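Trichomaglin (Trichosanthes lepiniana, PDB 1SGL) is an S-like ribonuclease of the T2 family and probably cleaves single-stranded RNA. Local coordinates at residues A15-R20 / L175-S180; I141-S146 / L204-D209. All blocks are in the same frame, centred on the assembly; numbering follows the deposited sequence.

Contact 1 (A15-R20 / L175-S180). With SO4 (sulfate ion), chain D; SO4 (sulfate ion), chain E.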
ATOM      1  N   ALA A  15       5.357   7.372  -2.140  1.00 19.12           N
ATOM      2  CA  ALA A  15       5.275   8.083  -3.415  1.00 20.71           C
ATOM      3  C   ALA A  15       6.606   8.632  -3.930  1.00 21.53           C
ATOM      4  O   ALA A  15       6.896   8.538  -5.116  1.00 20.58           O
ATOM      5  CB  ALA A  15       4.252   9.202  -3.313  1.00 19.83           C
ATOM      6  N   GLY A  16       7.421   9.189  -3.036  1.00 23.08           N
ATOM      7  CA  GLY A  16       8.692   9.748  -3.460  1.00 23.55           C
ATOM      8  C   GLY A  16       9.600   8.758  -4.165  1.00 25.36           C
ATOM      9  O   GLY A  16      10.285   9.098  -5.133  1.00 26.34           O
ATOM     10  N   THR A  17       9.605   7.521  -3.689  1.00 25.49           N
ATOM     11  CA  THR A  17      10.454   6.495  -4.273  1.00 25.84           C
ATOM     12  C   THR A  17       9.871   5.892  -5.551  1.00 27.37           C
ATOM     13  O   THR A  17      10.612   5.534  -6.472  1.00 28.02           O
ATOM     14  CB  THR A  17      10.733   5.383  -3.239  1.00 25.80           C
ATOM     15  OG1 THR A  17      11.398   5.961  -2.108  1.00 26.54           O
ATOM     16  CG2 THR A  17      11.604   4.280  -3.834  1.00 23.83           C
ATOM     17  N   SER A  18       8.549   5.778  -5.611  1.00 27.39           N
ATOM     18  CA  SER A  18       7.895   5.227  -6.793  1.00 29.28           C
ATOM     19  C   SER A  18       7.969   6.220  -7.956  1.00 30.83           C
ATOM     20  O   SER A  18       7.808   5.850  -9.116  1.00 30.31           O
ATOM     21  CB  SER A  18       6.421   4.926  -6.500  1.00 27.73           C
ATOM     22  OG  SER A  18       6.272   3.883  -5.556  1.00 30.01           O
ATOM     23  N   CYS A  19       8.210   7.484  -7.633  1.00 32.77           N
ATOM     24  CA  CYS A  19       8.270   8.535  -8.638  1.00 35.04           C
ATOM     25  C   CYS A  19       9.663   9.055  -8.956  1.00 38.75           C
ATOM     26  O   CYS A  19       9.802   9.940  -9.792  1.00 40.20           O
ATOM     27  CB  CYS A  19       7.420   9.718  -8.182  1.00 31.98           C
ATOM     28  SG  CYS A  19       5.666   9.320  -7.935  1.00 30.07           S
ATOM     29  N   ARG A  20      10.691   8.521  -8.306  1.00 42.52           N
ATOM     30  CA  ARG A  20      12.040   9.027  -8.537  1.00 47.27           C
ATOM     31  C   ARG A  20      12.637   8.709  -9.902  1.00 49.72           C
ATOM     32  O   ARG A  20      13.678   9.255 -10.271  1.00 50.09           O
ATOM     33  CB  ARG A  20      12.994   8.548  -7.442  1.00 47.93           C
ATOM     34  CG  ARG A  20      13.536   7.150  -7.625  1.00 50.12           C
ATOM     35  CD  ARG A  20      14.846   7.032  -6.861  1.00 51.93           C
ATOM     36  NE  ARG A  20      15.413   5.689  -6.903  1.00 53.25           N
ATOM     37  CZ  ARG A  20      16.608   5.376  -6.413  1.00 53.34           C
ATOM     38  NH1 ARG A  20      17.362   6.311  -5.851  1.00 52.79           N
ATOM     39  NH2 ARG A  20      17.049   4.127  -6.478  1.00 53.62           N
ATOM     40  N   LEU A 175      16.534   3.864   0.172  1.00 22.65           N
ATOM     41  CA  LEU A 175      15.282   4.608   0.065  1.00 23.39           C
ATOM     42  C   LEU A 175      14.135   3.710   0.484  1.00 22.24           C
ATOM     43  O   LEU A 175      14.083   2.542   0.103  1.00 20.71           O
ATOM     44  CB  LEU A 175      15.039   5.097  -1.369  1.00 23.24           C
ATOM     45  CG  LEU A 175      15.697   6.419  -1.799  1.00 26.74           C
ATOM     46  CD1 LEU A 175      17.211   6.337  -1.648  1.00 27.35           C
ATOM     47  CD2 LEU A 175      15.331   6.723  -3.247  1.00 26.23           C
ATOM     48  N   VAL A 176      13.227   4.259   1.283  1.00 22.86           N
ATOM     49  CA  VAL A 176      12.061   3.514   1.741  1.00 21.96           C
ATOM     50  C   VAL A 176      11.130   3.314   0.549  1.00 22.32           C
ATOM     51  O   VAL A 176      10.759   4.276  -0.130  1.00 21.86           O
ATOM     52  CB  VAL A 176      11.296   4.284   2.842  1.00 22.46           C
ATOM     53  CG1 VAL A 176       9.969   3.589   3.135  1.00 22.03           C
ATOM     54  CG2 VAL A 176      12.144   4.369   4.110  1.00 21.52           C
ATOM     55  N   GLN A 177      10.761   2.068   0.282  1.00 21.98           N
ATOM     56  CA  GLN A 177       9.870   1.793  -0.835  1.00 23.08           C
ATOM     57  C   GLN A 177       8.468   1.455  -0.390  1.00 21.89           C
ATOM     58  O   GLN A 177       7.497   1.977  -0.926  1.00 22.78           O
ATOM     59  CB  GLN A 177      10.370   0.621  -1.682  1.00 23.55           C
ATOM     60  CG  GLN A 177      11.621   0.874  -2.473  1.00 28.58           C
ATOM     61  CD  GLN A 177      12.014  -0.340  -3.299  1.00 29.90           C
ATOM     62  OE1 GLN A 177      12.093  -1.458  -2.786  1.00 30.79           O
ATOM     63  NE2 GLN A 177      12.265  -0.123  -4.582  1.00 32.13           N
ATOM     64  N   LYS A 178       8.371   0.564   0.586  1.00 21.95           N
ATOM     65  CA  LYS A 178       7.082   0.102   1.056  1.00 23.08           C
ATOM     66  C   LYS A 178       7.027  -0.059   2.566  1.00 21.71           C
ATOM     67  O   LYS A 178       8.042  -0.274   3.227  1.00 21.15           O
ATOM     68  CB  LYS A 178       6.773  -1.248   0.401  1.00 25.85           C
ATOM     69  CG  LYS A 178       7.031  -1.271  -1.098  1.00 31.92           C
ATOM     70  CD  LYS A 178       7.200  -2.694  -1.650  1.00 35.25           C
ATOM     71  CE  LYS A 178       5.906  -3.498  -1.606  1.00 37.78           C
ATOM     72  NZ  LYS A 178       5.460  -3.790  -0.221  1.00 40.48           N
ATOM     73  N   LEU A 179       5.822   0.041   3.098  1.00 20.61           N
ATOM     74  CA  LEU A 179       5.587  -0.129   4.515  1.00 20.25           C
ATOM     75  C   LEU A 179       4.306  -0.934   4.576  1.00 19.88           C
ATOM     76  O   LEU A 179       3.295  -0.542   3.994  1.00 19.18           O
ATOM     77  CB  LEU A 179       5.418   1.224   5.213  1.00 20.88           C
ATOM     78  CG  LEU A 179       5.245   1.154   6.736  1.00 22.92           C
ATOM     79  CD1 LEU A 179       5.589   2.502   7.359  1.00 24.70           C
ATOM     80  CD2 LEU A 179       3.818   0.738   7.084  1.00 21.06           C
ATOM     81  N   SER A 180       4.354  -2.071   5.264  1.00 18.15           N
ATOM     82  CA  SER A 180       3.190  -2.928   5.377  1.00 18.93           C
ATOM     83  C   SER A 180       2.706  -3.084   6.809  1.00 18.31           C
ATOM     84  O   SER A 180       3.509  -3.132   7.741  1.00 19.04           O
ATOM     85  CB  SER A 180       3.507  -4.312   4.810  1.00 17.66           C
ATOM     86  OG  SER A 180       3.984  -4.219   3.476  1.00 20.58           O
TER
HETATM   87  S   SO4 D 253       5.799  -7.577   1.825  1.00 81.83           S
HETATM   88  O1  SO4 D 253       6.341  -7.776   0.466  1.00 81.58           O
HETATM   89  O2  SO4 D 253       4.588  -6.731   1.761  1.00 80.97           O
HETATM   90  O3  SO4 D 253       6.828  -6.914   2.651  1.00 81.59           O
HETATM   91  O4  SO4 D 253       5.449  -8.886   2.414  1.00 81.12           O
HETATM   92  S   SO4 E 254      17.551   0.108  -7.116  1.00 82.19           S
HETATM   93  O1  SO4 E 254      17.151  -0.765  -8.240  1.00 82.35           O
HETATM   94  O2  SO4 E 254      18.993   0.404  -7.208  1.00 81.83           O
HETATM   95  O3  SO4 E 254      17.277  -0.580  -5.837  1.00 81.40           O
HETATM   96  O4  SO4 E 254      16.784   1.368  -7.188  1.00 81.65           O
HETATM   97  O   HOH W   1       8.111   2.806  -3.761  1.00 37.23           O

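Contact 2 (I141-S146 / L204-D209)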
ATOM      1  N   ILE A 141       8.508  13.425  11.108  1.00 26.27           N
ATOM      2  CA  ILE A 141       9.172  12.687  10.046  1.00 25.89           C
ATOM      3  C   ILE A 141       8.427  13.041   8.757  1.00 26.68           C
ATOM      4  O   ILE A 141       7.286  12.624   8.540  1.00 28.36           O
ATOM      5  CB  ILE A 141       9.129  11.169  10.323  1.00 24.23           C
ATOM      6  CG1 ILE A 141       9.857  10.878  11.643  1.00 22.93           C
ATOM      7  CG2 ILE A 141       9.803  10.398   9.182  1.00 23.12           C
ATOM      8  CD1 ILE A 141       9.881   9.419  12.034  1.00 22.03           C
ATOM      9  N   VAL A 142       9.069  13.838   7.913  1.00 27.19           N
ATOM     10  CA  VAL A 142       8.451  14.275   6.671  1.00 27.53           C
ATOM     11  C   VAL A 142       9.359  14.093   5.461  1.00 28.03           C
ATOM     12  O   VAL A 142      10.575  13.986   5.599  1.00 27.18           O
ATOM     13  CB  VAL A 142       8.050  15.754   6.770  1.00 28.29           C
ATOM     14  CG1 VAL A 142       7.040  15.941   7.897  1.00 29.74           C
ATOM     15  CG2 VAL A 142       9.277  16.601   7.038  1.00 27.97           C
ATOM     16  N   ALA A 143       8.752  14.066   4.279  1.00 26.92           N
ATOM     17  CA  ALA A 143       9.493  13.897   3.034  1.00 28.58           C
ATOM     18  C   ALA A 143      10.612  14.926   2.956  1.00 29.29           C
ATOM     19  O   ALA A 143      10.413  16.093   3.272  1.00 28.54           O
ATOM     20  CB  ALA A 143       8.553  14.045   1.839  1.00 29.00           C
ATOM     21  N   SER A 144      11.785  14.483   2.524  1.00 30.57           N
ATOM     22  CA  SER A 144      12.943  15.356   2.431  1.00 32.28           C
ATOM     23  C   SER A 144      14.011  14.745   1.539  1.00 33.12           C
ATOM     24  O   SER A 144      14.264  13.545   1.593  1.00 32.85           O
ATOM     25  CB  SER A 144      13.525  15.591   3.825  1.00 32.79           C
ATOM     26  OG  SER A 144      14.792  16.218   3.748  1.00 33.73           O
ATOM     27  N   ASN A 145      14.647  15.580   0.727  1.00 35.84           N
ATOM     28  CA  ASN A 145      15.692  15.108  -0.169  1.00 37.81           C
ATOM     29  C   ASN A 145      17.078  15.356   0.418  1.00 38.83           C
ATOM     30  O   ASN A 145      18.076  14.853  -0.097  1.00 39.33           O
ATOM     31  CB  ASN A 145      15.571  15.805  -1.525  1.00 38.21           C
ATOM     32  CG  ASN A 145      14.228  15.562  -2.184  1.00 38.84           C
ATOM     33  OD1 ASN A 145      13.747  14.432  -2.231  1.00 39.86           O
ATOM     34  ND2 ASN A 145      13.618  16.618  -2.703  1.00 39.30           N
ATOM     35  N   SER A 146      17.138  16.113   1.508  1.00 39.51           N
ATOM     36  CA  SER A 146      18.420  16.433   2.124  1.00 40.67           C
ATOM     37  C   SER A 146      18.704  15.739   3.451  1.00 41.35           C
ATOM     38  O   SER A 146      19.857  15.659   3.870  1.00 42.85           O
ATOM     39  CB  SER A 146      18.544  17.949   2.306  1.00 40.94           C
ATOM     40  OG  SER A 146      17.546  18.446   3.176  1.00 42.31           O
ATOM     41  N   LEU A 204      13.380   9.453   2.841  1.00 23.20           N
ATOM     42  CA  LEU A 204      11.995   9.565   2.411  1.00 23.23           C
ATOM     43  C   LEU A 204      11.997  10.726   1.428  1.00 23.21           C
ATOM     44  O   LEU A 204      11.633  11.846   1.774  1.00 22.80           O
ATOM     45  CB  LEU A 204      11.093   9.889   3.608  1.00 22.70           C
ATOM     46  CG  LEU A 204      10.905   8.783   4.656  1.00 24.31           C
ATOM     47  CD1 LEU A 204      10.286   9.354   5.927  1.00 24.09           C
ATOM     48  CD2 LEU A 204      10.018   7.695   4.087  1.00 22.83           C
ATOM     49  N   PRO A 205      12.426  10.472   0.186  1.00 24.84           N
ATOM     50  CA  PRO A 205      12.472  11.528  -0.830  1.00 26.10           C
ATOM     51  C   PRO A 205      11.106  12.069  -1.239  1.00 27.90           C
ATOM     52  O   PRO A 205      10.087  11.374  -1.145  1.00 25.26           O
ATOM     53  CB  PRO A 205      13.200  10.855  -1.990  1.00 25.55           C
ATOM     54  CG  PRO A 205      12.760   9.424  -1.869  1.00 24.64           C
ATOM     55  CD  PRO A 205      12.850   9.175  -0.377  1.00 24.76           C
ATOM     56  N   GLU A 206      11.093  13.322  -1.685  1.00 29.67           N
ATOM     57  CA  GLU A 206       9.853  13.940  -2.129  1.00 31.77           C
ATOM     58  C   GLU A 206       9.642  13.533  -3.580  1.00 31.96           C
ATOM     59  O   GLU A 206      10.571  13.070  -4.248  1.00 30.26           O
ATOM     60  CB  GLU A 206       9.955  15.462  -2.060  1.00 34.51           C
ATOM     61  CG  GLU A 206      10.483  16.014  -0.750  1.00 39.02           C
ATOM     62  CD  GLU A 206      10.766  17.504  -0.839  1.00 41.77           C
ATOM     63  OE1 GLU A 206       9.803  18.298  -0.834  1.00 44.11           O
ATOM     64  OE2 GLU A 206      11.952  17.880  -0.932  1.00 43.68           O
ATOM     65  N   ILE A 207       8.418  13.694  -4.064  1.00 33.00           N
ATOM     66  CA  ILE A 207       8.121  13.373  -5.450  1.00 36.68           C
ATOM     67  C   ILE A 207       8.901  14.371  -6.298  1.00 39.45           C
ATOM     68  O   ILE A 207       8.876  15.568  -6.031  1.00 39.20           O
ATOM     69  CB  ILE A 207       6.623  13.518  -5.747  1.00 36.29           C
ATOM     70  CG1 ILE A 207       5.845  12.419  -5.019  1.00 36.25           C
ATOM     71  CG2 ILE A 207       6.380  13.453  -7.246  1.00 37.85           C
ATOM     72  CD1 ILE A 207       4.338  12.598  -5.062  1.00 36.67           C
ATOM     73  N   PRO A 208       9.630  13.887  -7.312  1.00 42.72           N
ATOM     74  CA  PRO A 208      10.408  14.781  -8.174  1.00 45.76           C
ATOM     75  C   PRO A 208       9.512  15.770  -8.919  1.00 48.71           C
ATOM     76  O   PRO A 208       8.435  15.402  -9.390  1.00 49.91           O
ATOM     77  CB  PRO A 208      11.105  13.815  -9.131  1.00 45.14           C
ATOM     78  CG  PRO A 208      11.239  12.555  -8.315  1.00 44.23           C
ATOM     79  CD  PRO A 208       9.888  12.475  -7.649  1.00 43.78           C
ATOM     80  N   ASP A 209       9.948  17.023  -9.019  1.00 52.00           N
ATOM     81  CA  ASP A 209       9.167  18.032  -9.735  1.00 55.16           C
ATOM     82  C   ASP A 209       9.355  17.879 -11.249  1.00 56.18           C
ATOM     83  O   ASP A 209      10.360  17.250 -11.656  1.00 56.70           O
ATOM     84  CB  ASP A 209       9.588  19.443  -9.309  1.00 56.52           C
ATOM     85  CG  ASP A 209       9.089  19.810  -7.919  1.00 58.24           C
ATOM     86  OD1 ASP A 209       7.859  19.806  -7.707  1.00 58.46           O
ATOM     87  OD2 ASP A 209       9.927  20.107  -7.040  1.00 59.96           O
ATOM     88  OXT ASP A 209       8.504  18.396 -12.010  1.00 56.90           O
TER
HETATM   89  O   HOH W   2      14.613  11.507   3.521  1.00 23.12           O
HETATM   90  O   HOH W   3      11.725  17.082  -4.949  1.00 47.37           O

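Contact 1 (A15-R20 / L175-S180)
Over one face of the Arg20 guanidinium lies the methyl CD2 of Leu175, 3.3 Å from NH1, the two side chains meeting tip to tip. At the edge of the same flat group, in its plane, a sulfate oxygen takes the bond from NH2: Arg20 NH2 to O4 of the chain E sulfate is 2.9 Å, with a bent N-H...O angle of 132°. The ion probably comes from the crystallisation liquor. Glu173 forms a salt bridge with the same NH2. The Arg20 chain leaves the backbone with CG between N and the carbonyl carbon and then runs extended from CG to NE, toward Leu175.

Thr17 makes the one direct hydrogen bond between the segments. Its hydroxyl OG1 donates to Val176 O at 2.7 Å. The donor stands tilted 34° from the carbonyl plane. With CG2 anti to the backbone N and OG1 beside it (chi1 -60°), the hydroxyl is turned to the strand carbonyl while the methyl meets the Gln177 chain, CG2 to Gln177 CG 3.7 Å, crossing it at about a right angle. Leu175 CB lies 3.8 Å from Thr17 OG1. Beside this direct bond, a water links the next residues on: it contacts Ser18 OG at 2.8 Å and donates to Gln177 O at 3.0 Å. Strand 176-184 has a classic beta bulge here, two of its residues, Gln177 and Lys178, standing opposite the single Arg169 of strand 167-170.

The short helix 15-18 is thus joined to the start of strand 176-184 by one side-chain hydroxyl, one water and a few apolar atoms. The acidic and sulfate partners of Arg20 would probably offset its positive charge, while Leu175 lays an apolar methyl over one face.

Contact 2 (I141-S146 / L204-D209)
Ile141 CG2 presses on Leu204 CD1 at 3.5 Å, tighter than usual for two methyls, and Ile154 of helix 151-162 touches both side chains. Next to this pair the backbones join: Ser144 N donates to Leu204 O at 2.7 Å, nearly straight at 167°, and the same oxygen receives a CA-H...O contact from Ala143 CA. A water spans Ser144 O and Leu204 N.

The looser, more exposed side belongs to Asn145 and Glu206. Asn145 OD1 accepts from Glu206 N at 2.9 Å, the donor tilted 31° from the amide carbonyl plane. Asn145 ND2 lies 2.7 Å from Glu206 OE2, but the angle is too poor for a hydrogen bond; a second water accepts from ND2 at 3.0 Å. Glu206 CG also packs on Ala143 CB at 3.8 Å. An alanine at Glu206 would probably leave Ala143 CB without this methylene neighbour and Asn145 ND2 without the nearby carboxylate, though the backbone bond to OD1 could remain.

Ser144 OG accepts from Ser146 N and from Lys147 N, the former making an ST turn. The pairing continues, as irregular loop, the two-stranded antiparallel sheet of 148-150 and 201-203.

Both contacts tie remote parts of the chain together on the same side of its centre, about 10 Å apart between their centres. Contact 1 is a surface contact that sets a short helix against the main antiparallel sheet; contact 2, farther from the chain centre and partly buried, joins the loop after helix 132-139 to the C-terminal tail. Their chemistry differs accordingly: a side-chain hydroxyl, a water and a charged tip in the first, backbone and amide bonds beside an apolar pair in the second. The two also touch directly, as Pro205 CG packs on Thr17 OG1 and Pro208 on Cys19 and Arg20, so that segment 204-209 borders segment 15-20.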